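Local coordinates for protein catechol O-methyltransferase (Mycobacterium tuberculosis, PDB 6JCL) that transfers a methyl group from S-adenosyl-L-methionine to catechol-like compounds such as gallic acid, caffeic acid and dopamine, with the help of a divalent metal cation, at residues 38-43 and 68-73; 59-64 and 132-137; 89-94 and 123-128; 165-170 and 213-218. All coordinates share one frame; numbering follows the deposited sequence.

In the fold
In this Rossmann-like methyltransferase, interactions 1 and 3 line the cofactor site; 2, 3 and 4 include strands of the mixed sheet, and 1 lies in loops beside it. Interactions 1 and 3, with centres about 16 Å apart, both touch S-adenosyl-L-homocysteine: the first lines the homocysteine arm and ribose, the second holds the ribose hydroxyls and meets the adenine. Gly-68 N lies 2.9 Å from Leu-91 O where they join. Interaction 2 links the N-terminal ends of the neighbouring central strands 63-67 and 133-138 and connects to interaction 3 through Val-64 O and Val-89 N, 2.8 Å apart. Interaction 4 carries metal ligands, and its Asp-165 CB packs 3.9 Å from Phe-137 CE1 of interaction 2.

Interaction 1: 38-43 and 68-73; sequences ELPRIA and GTLGGF. With SAH (S-adenosyl-L-homocysteine), chain I.
Leu-39 lays its CD2 methyl against the backbone of Gly-71, 3.7 Å from Gly-71 N, in the glycine-rich loop that follows strand 63-67 of the Rossmann-like methyltransferase fold. A type II' turn from Thr-69 to Gly-72 shapes that loop and places Leu-70 at its second position, with a positive phi of 51°. The side chains of Leu-39 and Leu-70 run alongside each other with their tips pointing opposite ways, Leu-39 CD2 being 3.9 Å from Leu-70 CD1. Pro-40 adds to the cover of the same leucine: its ring atom CG lies 4.0 Å from Leu-70 CD1, and its carbonyl oxygen turns to the CD2 branch. Ile-42 then lies roughly perpendicular to Leu-70. Its CG1, set between the backbone N and the carbonyl carbon (chi1 64°), stands 3.6 Å from Leu-70 CD2, and the CD1 methyl beyond it comes within 3.8 Å of the ligand sulfur SD. Leu-70 is therefore shared: its two methyls meet the 38-43 loop, while its CB packs 3.6 Å from CB of the homocysteine arm. Ala-43 closes the walk with its CB 3.8 Å from Phe-73 CB, and both carbons also approach the ligand carboxylate. No hydrogen bond joins the two segments, so their contact is apolar packing that lines the ligand arm. Lys-209 NZ is hydrogen-bonded to the carbonyl oxygens of Ile-42 and Ala-43, and Glu-92 OE1 accepts from Leu-70 N. On the glycine-rich side, the ligand amino group N donates to Gly-68 O at 2.8 Å.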
# COMPACT_ATOMS: atom_id res chain seq x y z
N GLU A 38 18.97 -18.41 15.38
CA GLU A 38 19.73 -18.34 14.12
C GLU A 38 18.81 -18.36 12.90
O GLU A 38 19.16 -18.91 11.85
CB GLU A 38 20.76 -19.47 14.03
CG GLU A 38 21.81 -19.38 15.12
CD GLU A 38 22.84 -20.49 15.04
OE1 GLU A 38 22.46 -21.68 15.09
OE2 GLU A 38 24.03 -20.16 14.90
N LEU A 39 17.64 -17.75 13.01
CA LEU A 39 16.81 -17.57 11.84
C LEU A 39 17.43 -16.51 10.93
O LEU A 39 18.04 -15.56 11.42
CB LEU A 39 15.39 -17.15 12.24
CG LEU A 39 14.37 -18.26 12.51
CD1 LEU A 39 14.84 -19.30 13.52
CD2 LEU A 39 13.05 -17.65 12.96
N PRO A 40 17.29 -16.66 9.61
CA PRO A 40 17.78 -15.61 8.71
C PRO A 40 17.08 -14.29 9.00
O PRO A 40 15.88 -14.25 9.30
CB PRO A 40 17.42 -16.15 7.32
CG PRO A 40 16.33 -17.16 7.55
CD PRO A 40 16.60 -17.75 8.91
N ARG A 41 17.83 -13.20 8.91
CA ARG A 41 17.31 -11.88 9.24
C ARG A 41 16.63 -11.27 8.01
O ARG A 41 17.10 -10.31 7.40
CB ARG A 41 18.43 -11.00 9.78
CG ARG A 41 19.13 -11.66 10.95
CD ARG A 41 20.24 -10.82 11.53
NE ARG A 41 19.74 -10.01 12.63
CZ ARG A 41 20.52 -9.28 13.43
NH1 ARG A 41 19.97 -8.57 14.41
NH2 ARG A 41 21.83 -9.27 13.24
N ILE A 42 15.48 -11.85 7.65
CA ILE A 42 14.81 -11.51 6.40
C ILE A 42 13.34 -11.16 6.61
O ILE A 42 12.54 -11.21 5.68
CB ILE A 42 14.95 -12.65 5.38
CG1 ILE A 42 14.23 -13.92 5.87
CG2 ILE A 42 16.47 -12.92 5.02
CD1 ILE A 42 14.20 -15.07 4.83
N ALA A 43 12.97 -10.83 7.85
CA ALA A 43 11.61 -10.42 8.17
C ALA A 43 11.26 -9.11 7.48
O ALA A 43 12.13 -8.34 7.07
CB ALA A 43 11.47 -10.26 9.68
N GLY A 68 4.28 -18.50 4.92
CA GLY A 68 5.67 -18.18 5.22
C GLY A 68 5.80 -17.39 6.52
O GLY A 68 5.78 -16.16 6.50
N THR A 69 5.94 -18.09 7.64
CA THR A 69 5.88 -17.46 8.96
C THR A 69 7.22 -16.93 9.43
O THR A 69 7.29 -15.85 10.05
CB THR A 69 5.35 -18.47 9.99
OG1 THR A 69 4.16 -19.09 9.49
CG2 THR A 69 5.02 -17.79 11.33
N LEU A 70 8.29 -17.69 9.18
CA LEU A 70 9.61 -17.46 9.79
C LEU A 70 9.44 -17.36 11.30
O LEU A 70 8.94 -18.30 11.92
CB LEU A 70 10.28 -16.22 9.20
CG LEU A 70 11.78 -16.00 9.49
CD1 LEU A 70 12.64 -17.21 9.10
CD2 LEU A 70 12.30 -14.70 8.85
N GLY A 71 9.82 -16.24 11.91
CA GLY A 71 9.68 -16.04 13.35
C GLY A 71 8.42 -15.30 13.75
O GLY A 71 8.30 -14.90 14.91
N GLY A 72 7.50 -15.08 12.82
CA GLY A 72 6.23 -14.43 13.15
C GLY A 72 6.21 -12.92 13.13
O GLY A 72 5.25 -12.32 13.64
N PHE A 73 7.23 -12.26 12.57
CA PHE A 73 7.25 -10.80 12.62
C PHE A 73 6.11 -10.22 11.78
O PHE A 73 5.32 -9.40 12.26
CB PHE A 73 8.63 -10.30 12.16
CG PHE A 73 8.86 -8.82 12.36
CD1 PHE A 73 8.52 -7.90 11.37
CD2 PHE A 73 9.46 -8.35 13.52
CE1 PHE A 73 8.75 -6.51 11.55
CE2 PHE A 73 9.70 -6.99 13.70
CZ PHE A 73 9.34 -6.07 12.71
N SAH I . 6.83 -13.52 6.43
CA SAH I . 8.01 -13.54 7.31
CB SAH I . 9.22 -14.06 6.54
CG SAH I . 9.00 -15.39 5.83
SD SAH I . 10.59 -16.05 5.26
C SAH I . 8.29 -12.16 7.89
O SAH I . 8.49 -11.98 9.09
OXT SAH I . 8.28 -11.20 7.13
C5' SAH I . 9.92 -17.44 4.32
C4' SAH I . 9.42 -18.59 5.20
O4' SAH I . 8.76 -19.51 4.35
C3' SAH I . 10.52 -19.40 5.89
O3' SAH I . 10.22 -19.47 7.29
C2' SAH I . 10.45 -20.79 5.27
O2' SAH I . 10.83 -21.85 6.14
C1' SAH I . 9.00 -20.83 4.80
N9 SAH I . 8.71 -21.80 3.73
C8 SAH I . 9.52 -22.12 2.66
N7 SAH I . 8.87 -23.05 1.93
C5 SAH I . 7.67 -23.30 2.51
C6 SAH I . 6.64 -24.18 2.17
N6 SAH I . 6.71 -24.96 1.09
N1 SAH I . 5.52 -24.21 2.97
C2 SAH I . 5.43 -23.42 4.10
N3 SAH I . 6.46 -22.57 4.45
C4 SAH I . 7.56 -22.52 3.65

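Interaction 2: 59-64 and 132-137; sequences IQARRV and PFDLVF
Asp-134, with CG anti to its own carbonyl carbon (chi1 -55°), swings OD2 onto the backbone of Arg-62 and Arg-63, where strand 63-67 begins. Arg-62 N donates to Asp-134 OD2 at 2.9 Å and Arg-63 N to the same oxygen at 3.1 Å. Both bonds are fairly straight and use the anti side of the carboxylate, but they come from opposite faces of its plane, each tilted 28° from it. In return Asp-134 N donates to Arg-63 O at 2.8 Å with an angle of 161° at the hydrogen. The chain turns a corner at Asp-134, after which Val-64 and Leu-135 pair as a parallel beta bridge between two central strands of the Rossmann-like sheet, although the buried Leu-135 N has no partner in the model. Their side chains project together from the same face, with Val-64 CG1 4.1 Å from Leu-135 CG, and Val-64 CA makes a CA-H...O contact of 3.4 Å with Leu-135 O. The Phe-133 ring presents its edge to the peptide between Arg-63 and Val-64. Ile-59 CD1 rests 3.4 Å from Asp-134 O, and this isoleucine also packs on Ala-58 of the second subunit. Asp-134 OD1 forms a salt bridge with Arg-157. Two peptide N-H groups and an arginine thus share one carboxylate, an environment that would be expected to keep Asp-134 ionised.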
# COMPACT_ATOMS: atom_id res chain seq x y z
N ILE A 59 -9.48 -2.91 5.90
CA ILE A 59 -10.55 -3.71 5.32
C ILE A 59 -11.33 -4.46 6.40
O ILE A 59 -12.24 -5.24 6.11
CB ILE A 59 -10.02 -4.69 4.26
CG1 ILE A 59 -9.25 -5.83 4.94
CG2 ILE A 59 -9.13 -3.95 3.23
CD1 ILE A 59 -8.77 -6.92 3.95
N GLN A 60 -11.01 -4.19 7.67
CA GLN A 60 -11.66 -4.87 8.79
C GLN A 60 -11.56 -6.39 8.65
O GLN A 60 -12.53 -7.13 8.86
CB GLN A 60 -13.12 -4.41 8.95
CG GLN A 60 -13.19 -2.96 9.40
CD GLN A 60 -14.61 -2.51 9.71
OE1 GLN A 60 -15.07 -1.50 9.19
NE2 GLN A 60 -15.31 -3.27 10.55
N ALA A 61 -10.37 -6.85 8.28
CA ALA A 61 -10.13 -8.27 8.08
C ALA A 61 -10.38 -9.04 9.37
O ALA A 61 -9.95 -8.61 10.44
CB ALA A 61 -8.69 -8.51 7.60
N ARG A 62 -11.13 -10.14 9.27
CA ARG A 62 -11.31 -11.01 10.42
C ARG A 62 -10.74 -12.41 10.22
O ARG A 62 -10.59 -13.15 11.20
CB ARG A 62 -12.80 -11.11 10.79
CG ARG A 62 -13.35 -9.84 11.46
CD ARG A 62 -12.66 -9.55 12.80
NE ARG A 62 -13.12 -8.32 13.45
CZ ARG A 62 -14.22 -8.23 14.20
NH1 ARG A 62 -14.99 -9.29 14.40
NH2 ARG A 62 -14.55 -7.07 14.75
N ARG A 63 -10.41 -12.79 8.98
CA ARG A 63 -9.72 -14.04 8.71
C ARG A 63 -8.58 -13.74 7.75
O ARG A 63 -8.82 -13.27 6.64
CB ARG A 63 -10.66 -15.07 8.10
CG ARG A 63 -11.70 -15.60 9.08
CD ARG A 63 -12.99 -15.95 8.37
NE ARG A 63 -14.13 -15.93 9.29
CZ ARG A 63 -14.55 -17.00 9.96
NH1 ARG A 63 -15.59 -16.90 10.78
NH2 ARG A 63 -13.93 -18.16 9.81
N VAL A 64 -7.36 -14.00 8.20
CA VAL A 64 -6.16 -13.69 7.44
C VAL A 64 -5.37 -14.97 7.23
O VAL A 64 -5.27 -15.80 8.14
CB VAL A 64 -5.28 -12.64 8.17
CG1 VAL A 64 -4.05 -12.29 7.32
CG2 VAL A 64 -6.12 -11.40 8.48
N PRO A 132 -13.91 -18.21 4.66
CA PRO A 132 -13.13 -17.53 3.61
C PRO A 132 -12.26 -16.40 4.15
O PRO A 132 -12.64 -15.68 5.09
CB PRO A 132 -14.20 -16.97 2.67
CG PRO A 132 -15.44 -16.85 3.51
CD PRO A 132 -15.36 -17.93 4.55
N PHE A 133 -11.09 -16.24 3.53
CA PHE A 133 -10.13 -15.26 4.00
C PHE A 133 -10.39 -13.89 3.37
O PHE A 133 -10.79 -13.79 2.21
CB PHE A 133 -8.70 -15.74 3.69
CG PHE A 133 -8.32 -16.95 4.48
CD1 PHE A 133 -7.98 -16.84 5.83
CD2 PHE A 133 -8.33 -18.22 3.90
CE1 PHE A 133 -7.65 -17.96 6.57
CE2 PHE A 133 -8.01 -19.34 4.64
CZ PHE A 133 -7.68 -19.22 5.97
N ASP A 134 -10.14 -12.85 4.16
CA ASP A 134 -10.24 -11.45 3.75
C ASP A 134 -8.93 -10.92 3.20
O ASP A 134 -8.93 -9.97 2.40
CB ASP A 134 -10.67 -10.58 4.93
CG ASP A 134 -11.97 -11.06 5.57
OD1 ASP A 134 -12.98 -11.19 4.84
OD2 ASP A 134 -11.99 -11.30 6.80
N LEU A 135 -7.81 -11.50 3.63
CA LEU A 135 -6.49 -10.99 3.30
C LEU A 135 -5.53 -12.17 3.26
O LEU A 135 -5.57 -13.01 4.16
CB LEU A 135 -6.06 -9.96 4.36
CG LEU A 135 -4.61 -9.47 4.35
CD1 LEU A 135 -4.31 -8.85 3.02
CD2 LEU A 135 -4.45 -8.45 5.47
N VAL A 136 -4.72 -12.25 2.21
CA VAL A 136 -3.73 -13.32 2.08
C VAL A 136 -2.39 -12.66 1.84
O VAL A 136 -2.26 -11.85 0.92
CB VAL A 136 -4.06 -14.29 0.93
CG1 VAL A 136 -3.10 -15.51 0.94
CG2 VAL A 136 -5.51 -14.72 1.00
N PHE A 137 -1.40 -13.00 2.66
CA PHE A 137 -0.03 -12.51 2.50
C PHE A 137 0.84 -13.68 2.08
O PHE A 137 0.96 -14.66 2.83
CB PHE A 137 0.49 -11.89 3.80
CG PHE A 137 1.90 -11.38 3.71
CD1 PHE A 137 2.32 -10.59 2.65
CD2 PHE A 137 2.82 -11.70 4.71
CE1 PHE A 137 3.67 -10.12 2.57
CE2 PHE A 137 4.15 -11.23 4.65
CZ PHE A 137 4.57 -10.44 3.57

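Interaction 3: 89-94 and 123-128; sequences VTLEYQ and DTLPTL. With SAH (S-adenosyl-L-homocysteine), chain I.
Val-89 and Leu-91, alternate residues of strand 87-92, face a short helical turn whose backbone stands well off the strand: Leu-91 CA is 7.7 Å from Thr-124 CA, and Val-89 CA is 8.7 Å from Leu-128 CA. On the far side, helix 121-124 runs on into a 3-10 segment at 125-127, where the carbonyl oxygen of Thr-124 accepts from both the backbone N and OG1 of Thr-127. Between these two segments the contact is made through side chains, and no hydrogen bond crosses it. Leu-91, its CG anti to the carbonyl carbon (chi1 -53°), lies nearly square to Leu-125, with Leu-91 CD1 3.7 Å from Leu-125 CG. Thr-124 flanks the same leucine, its OG1 3.8 Å from Leu-91 CD1. Val-89 and Leu-128 meet end on, Val-89 CG1 lying 3.9 Å from Leu-128 CD2. The end of the strand and the two residues after it serve the ligand. Glu-92 points the other way from the helical turn and grips both ribose hydroxyls: O3' donates to OE1 and O2' to OE2, each at 2.7 Å, the acidic-residue signature at the end of the second strand in class I methyltransferases. Gln-94 N, at the N-cap of the next helix, donates to Glu-92 OE2 at 2.9 Å and steadies that carboxylate. Tyr-93 turns one face to the adenine, whose C6 lies above it, offset toward the rim. Around the contact, Val-117 of strand 114-118 touches Val-89, Leu-91 and Thr-124, Leu-65 of strand 63-67 meets Leu-125 and Leu-128, and helix 145-155 covers Leu-125 through Tyr-148, Trp-151 and Leu-155.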
# COMPACT_ATOMS: atom_id res chain seq x y z
N VAL A 89 -4.29 -17.48 10.19
CA VAL A 89 -3.73 -18.80 9.94
C VAL A 89 -2.42 -18.57 9.19
O VAL A 89 -2.42 -17.95 8.12
CB VAL A 89 -4.69 -19.68 9.13
CG1 VAL A 89 -4.07 -21.05 8.84
CG2 VAL A 89 -6.01 -19.85 9.88
N THR A 90 -1.31 -19.05 9.74
CA THR A 90 -0.02 -18.87 9.09
C THR A 90 0.65 -20.22 8.88
O THR A 90 0.63 -21.08 9.77
CB THR A 90 0.88 -17.87 9.87
OG1 THR A 90 2.10 -17.64 9.13
CG2 THR A 90 1.22 -18.35 11.29
N LEU A 91 1.23 -20.41 7.69
CA LEU A 91 1.77 -21.69 7.24
C LEU A 91 3.29 -21.66 7.26
O LEU A 91 3.90 -20.74 6.69
CB LEU A 91 1.28 -22.01 5.82
CG LEU A 91 -0.24 -21.95 5.63
CD1 LEU A 91 -0.64 -22.43 4.24
CD2 LEU A 91 -1.02 -22.75 6.72
N GLU A 92 3.90 -22.67 7.87
CA GLU A 92 5.36 -22.71 8.01
C GLU A 92 5.82 -24.15 7.90
O GLU A 92 5.28 -25.01 8.61
CB GLU A 92 5.77 -22.13 9.37
CG GLU A 92 7.26 -22.22 9.66
CD GLU A 92 8.11 -21.64 8.55
OE1 GLU A 92 7.86 -20.48 8.13
OE2 GLU A 92 9.03 -22.35 8.07
N TYR A 93 6.77 -24.45 7.02
CA TYR A 93 7.16 -25.85 6.94
C TYR A 93 8.37 -26.22 7.80
O TYR A 93 8.65 -27.42 7.93
CB TYR A 93 7.31 -26.28 5.47
CG TYR A 93 8.60 -26.06 4.76
CD1 TYR A 93 9.24 -24.83 4.78
CD2 TYR A 93 9.12 -27.06 3.95
CE1 TYR A 93 10.43 -24.64 4.08
CE2 TYR A 93 10.29 -26.87 3.23
CZ TYR A 93 10.94 -25.66 3.30
OH TYR A 93 12.10 -25.49 2.58
N GLN A 94 9.13 -25.26 8.34
CA GLN A 94 10.27 -25.60 9.21
C GLN A 94 9.79 -25.65 10.65
O GLN A 94 9.44 -24.60 11.21
CB GLN A 94 11.37 -24.56 9.13
CG GLN A 94 12.16 -24.54 7.87
CD GLN A 94 13.18 -25.66 7.76
OE1 GLN A 94 13.42 -26.44 8.70
NE2 GLN A 94 13.81 -25.73 6.60
N ASP A 123 0.65 -28.91 0.95
CA ASP A 123 -0.03 -30.01 1.61
C ASP A 123 -1.03 -29.55 2.65
O ASP A 123 -2.00 -30.28 2.92
CB ASP A 123 0.99 -30.94 2.27
CG ASP A 123 1.96 -31.53 1.27
OD1 ASP A 123 1.57 -31.70 0.09
OD2 ASP A 123 3.11 -31.82 1.66
N THR A 124 -0.82 -28.39 3.28
CA THR A 124 -1.73 -27.96 4.33
C THR A 124 -2.85 -27.06 3.81
O THR A 124 -3.95 -27.10 4.37
CB THR A 124 -0.97 -27.23 5.45
OG1 THR A 124 -0.26 -26.11 4.92
CG2 THR A 124 0.01 -28.19 6.15
N LEU A 125 -2.60 -26.28 2.75
CA LEU A 125 -3.66 -25.45 2.17
C LEU A 125 -4.95 -26.21 1.87
O LEU A 125 -6.02 -25.64 2.13
CB LEU A 125 -3.13 -24.78 0.88
CG LEU A 125 -2.29 -23.52 1.13
CD1 LEU A 125 -1.43 -23.12 -0.08
CD2 LEU A 125 -3.17 -22.33 1.56
N PRO A 126 -4.94 -27.44 1.33
CA PRO A 126 -6.20 -28.18 1.12
C PRO A 126 -6.91 -28.61 2.40
O PRO A 126 -8.07 -29.03 2.33
CB PRO A 126 -5.77 -29.42 0.32
CG PRO A 126 -4.43 -29.11 -0.22
CD PRO A 126 -3.79 -28.12 0.69
N THR A 127 -6.25 -28.55 3.56
CA THR A 127 -6.86 -28.98 4.81
C THR A 127 -7.44 -27.82 5.61
O THR A 127 -8.09 -28.06 6.63
CB THR A 127 -5.83 -29.71 5.68
OG1 THR A 127 -4.88 -28.77 6.19
CG2 THR A 127 -5.12 -30.78 4.87
N LEU A 128 -7.20 -26.59 5.16
CA LEU A 128 -7.63 -25.40 5.89
C LEU A 128 -9.14 -25.21 5.82
O LEU A 128 -9.73 -25.27 4.73
CB LEU A 128 -6.95 -24.15 5.34
CG LEU A 128 -5.45 -23.98 5.51
CD1 LEU A 128 -5.06 -22.55 5.09
CD2 LEU A 128 -5.00 -24.28 6.94
N SAH I . 6.83 -13.52 6.43
CA SAH I . 8.01 -13.54 7.31
CB SAH I . 9.22 -14.06 6.54
CG SAH I . 9.00 -15.39 5.83
SD SAH I . 10.59 -16.05 5.26
C SAH I . 8.29 -12.16 7.89
O SAH I . 8.49 -11.98 9.09
OXT SAH I . 8.28 -11.20 7.13
C5' SAH I . 9.92 -17.44 4.32
C4' SAH I . 9.42 -18.59 5.20
O4' SAH I . 8.76 -19.51 4.35
C3' SAH I . 10.52 -19.40 5.89
O3' SAH I . 10.22 -19.47 7.29
C2' SAH I . 10.45 -20.79 5.27
O2' SAH I . 10.83 -21.85 6.14
C1' SAH I . 9.00 -20.83 4.80
N9 SAH I . 8.71 -21.80 3.73
C8 SAH I . 9.52 -22.12 2.66
N7 SAH I . 8.87 -23.05 1.93
C5 SAH I . 7.67 -23.30 2.51
C6 SAH I . 6.64 -24.18 2.17
N6 SAH I . 6.71 -24.96 1.09
N1 SAH I . 5.52 -24.21 2.97
C2 SAH I . 5.43 -23.42 4.10
N3 SAH I . 6.46 -22.57 4.45
C4 SAH I . 7.56 -22.52 3.65

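Interaction 4: 165-170 and 213-218; sequences DNVIRG and GFALAL. With SR (strontium ion), chain J.
Gly-213 and Val-167 have the most surface buried here, and they are joined directly: Val-167 N donates to Gly-213 O at 3.0 Å. The bond is nearly straight, 163° at the hydrogen, but the donor sits 49° above the carbonyl plane, not on a lone pair. Gly-213 begins the segment of strand 212-219 in an extended form with phi 164°, a backbone geometry proper to glycine. Ile-168 uses the closeness this allows, its CG1 coming within 3.6 Å of Gly-213 CA. Val-167 drives its CG2 branch, set between the backbone N and the carbonyl carbon, onto the strand backbone at 3.6 Å from Phe-214 C. Its CG1 lies 4.2 Å from Ala-215 CB, and Leu-189 of helix 180-194 touches the same valine. The loop that leaves strand 160-165 thus rests on strand 212-219, antiparallel to that strand, beside the metal site. Water 1 links the two sides as a donor to both Asp-165 OD1, at 2.8 Å, and Gly-213 O, at 3.2 Å. The other oxygen of that carboxylate, Asp-165 OD2, binds strontium at 2.5 Å, and Asn-166 OD1 binds it at 2.6 Å. Water 2 and Asp-139 also bind the ion. Asp-212 OD2, just before the strand segment, accepts from Asn-166 ND2 and, together with the metal bond through OD1, helps to set the rotation of that amide. Strontium probably takes the place of the divalent cation the enzyme uses. The bonds of Asp-212 with Asn-166 and of water 1 with Asp-165 are consistent with a second shell that helps to position these metal ligands.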
# COMPACT_ATOMS: atom_id res chain seq x y z
N ASP A 165 5.04 -10.64 -1.46
CA ASP A 165 6.29 -9.95 -1.13
C ASP A 165 7.40 -10.29 -2.14
O ASP A 165 7.42 -11.35 -2.77
CB ASP A 165 6.76 -10.34 0.28
CG ASP A 165 7.68 -9.30 0.90
OD1 ASP A 165 7.68 -8.13 0.45
OD2 ASP A 165 8.43 -9.65 1.86
N ASN A 166 8.35 -9.36 -2.26
CA ASN A 166 9.64 -9.60 -2.94
C ASN A 166 9.50 -9.85 -4.44
O ASN A 166 10.16 -10.72 -4.99
CB ASN A 166 10.41 -10.79 -2.32
CG ASN A 166 10.58 -10.68 -0.81
OD1 ASN A 166 10.08 -11.53 -0.06
ND2 ASN A 166 11.30 -9.65 -0.35
N VAL A 167 8.70 -9.02 -5.13
CA VAL A 167 8.41 -9.28 -6.54
C VAL A 167 9.30 -8.47 -7.49
O VAL A 167 9.08 -8.53 -8.70
CB VAL A 167 6.92 -9.03 -6.87
CG1 VAL A 167 6.00 -9.90 -6.00
CG2 VAL A 167 6.59 -7.54 -6.74
N ILE A 168 10.28 -7.71 -6.99
CA ILE A 168 11.12 -6.87 -7.84
C ILE A 168 12.58 -7.32 -7.83
O ILE A 168 13.24 -7.33 -8.89
CB ILE A 168 11.00 -5.38 -7.46
CG1 ILE A 168 9.53 -4.92 -7.46
CG2 ILE A 168 11.88 -4.51 -8.39
CD1 ILE A 168 8.85 -4.98 -8.84
N ARG A 169 13.10 -7.68 -6.66
CA ARG A 169 14.43 -8.28 -6.51
C ARG A 169 15.51 -7.44 -7.22
O ARG A 169 16.28 -7.93 -8.05
CB ARG A 169 14.45 -9.73 -7.02
CG ARG A 169 13.47 -10.68 -6.26
CD ARG A 169 13.62 -10.58 -4.72
NE ARG A 169 15.03 -10.73 -4.38
CZ ARG A 169 15.74 -9.89 -3.63
NH1 ARG A 169 15.17 -8.84 -3.06
NH2 ARG A 169 17.06 -10.11 -3.47
N GLY A 170 15.56 -6.15 -6.87
CA GLY A 170 16.61 -5.29 -7.40
C GLY A 170 16.61 -5.14 -8.91
O GLY A 170 17.66 -4.89 -9.50
N GLY A 213 9.99 -4.88 -3.75
CA GLY A 213 8.65 -4.39 -4.00
C GLY A 213 7.64 -5.47 -3.75
O GLY A 213 7.99 -6.62 -3.43
N PHE A 214 6.37 -5.09 -3.90
CA PHE A 214 5.30 -6.02 -3.59
C PHE A 214 4.21 -5.90 -4.63
O PHE A 214 4.03 -4.85 -5.25
CB PHE A 214 4.73 -5.76 -2.18
CG PHE A 214 4.07 -4.41 -2.03
CD1 PHE A 214 4.82 -3.26 -1.77
CD2 PHE A 214 2.70 -4.29 -2.14
CE1 PHE A 214 4.21 -2.03 -1.62
CE2 PHE A 214 2.08 -3.05 -1.99
CZ PHE A 214 2.83 -1.92 -1.72
N ALA A 215 3.48 -7.00 -4.83
CA ALA A 215 2.28 -7.00 -5.65
C ALA A 215 1.08 -6.96 -4.72
O ALA A 215 1.08 -7.59 -3.66
CB ALA A 215 2.22 -8.25 -6.54
N LEU A 216 0.07 -6.20 -5.12
CA LEU A 216 -1.19 -6.14 -4.38
C LEU A 216 -2.31 -6.37 -5.37
O LEU A 216 -2.36 -5.72 -6.41
CB LEU A 216 -1.35 -4.80 -3.66
CG LEU A 216 -2.58 -4.70 -2.70
CD1 LEU A 216 -2.31 -3.81 -1.49
CD2 LEU A 216 -3.77 -4.18 -3.46
N ALA A 217 -3.22 -7.30 -5.06
CA ALA A 217 -4.31 -7.61 -5.97
C ALA A 217 -5.62 -7.72 -5.21
O ALA A 217 -5.64 -8.07 -4.02
CB ALA A 217 -4.03 -8.91 -6.72
N LEU A 218 -6.72 -7.43 -5.90
CA LEU A 218 -8.05 -7.70 -5.39
C LEU A 218 -8.59 -8.94 -6.07
O LEU A 218 -8.41 -9.11 -7.28
CB LEU A 218 -8.99 -6.53 -5.64
CG LEU A 218 -8.67 -5.25 -4.87
CD1 LEU A 218 -9.81 -4.25 -5.06
CD2 LEU A 218 -8.46 -5.51 -3.38
SR SR J . 9.76 -11.64 2.49
O HOH W 1 9.65 -6.48 -0.69
O HOH W 2 9.99 -10.76 4.87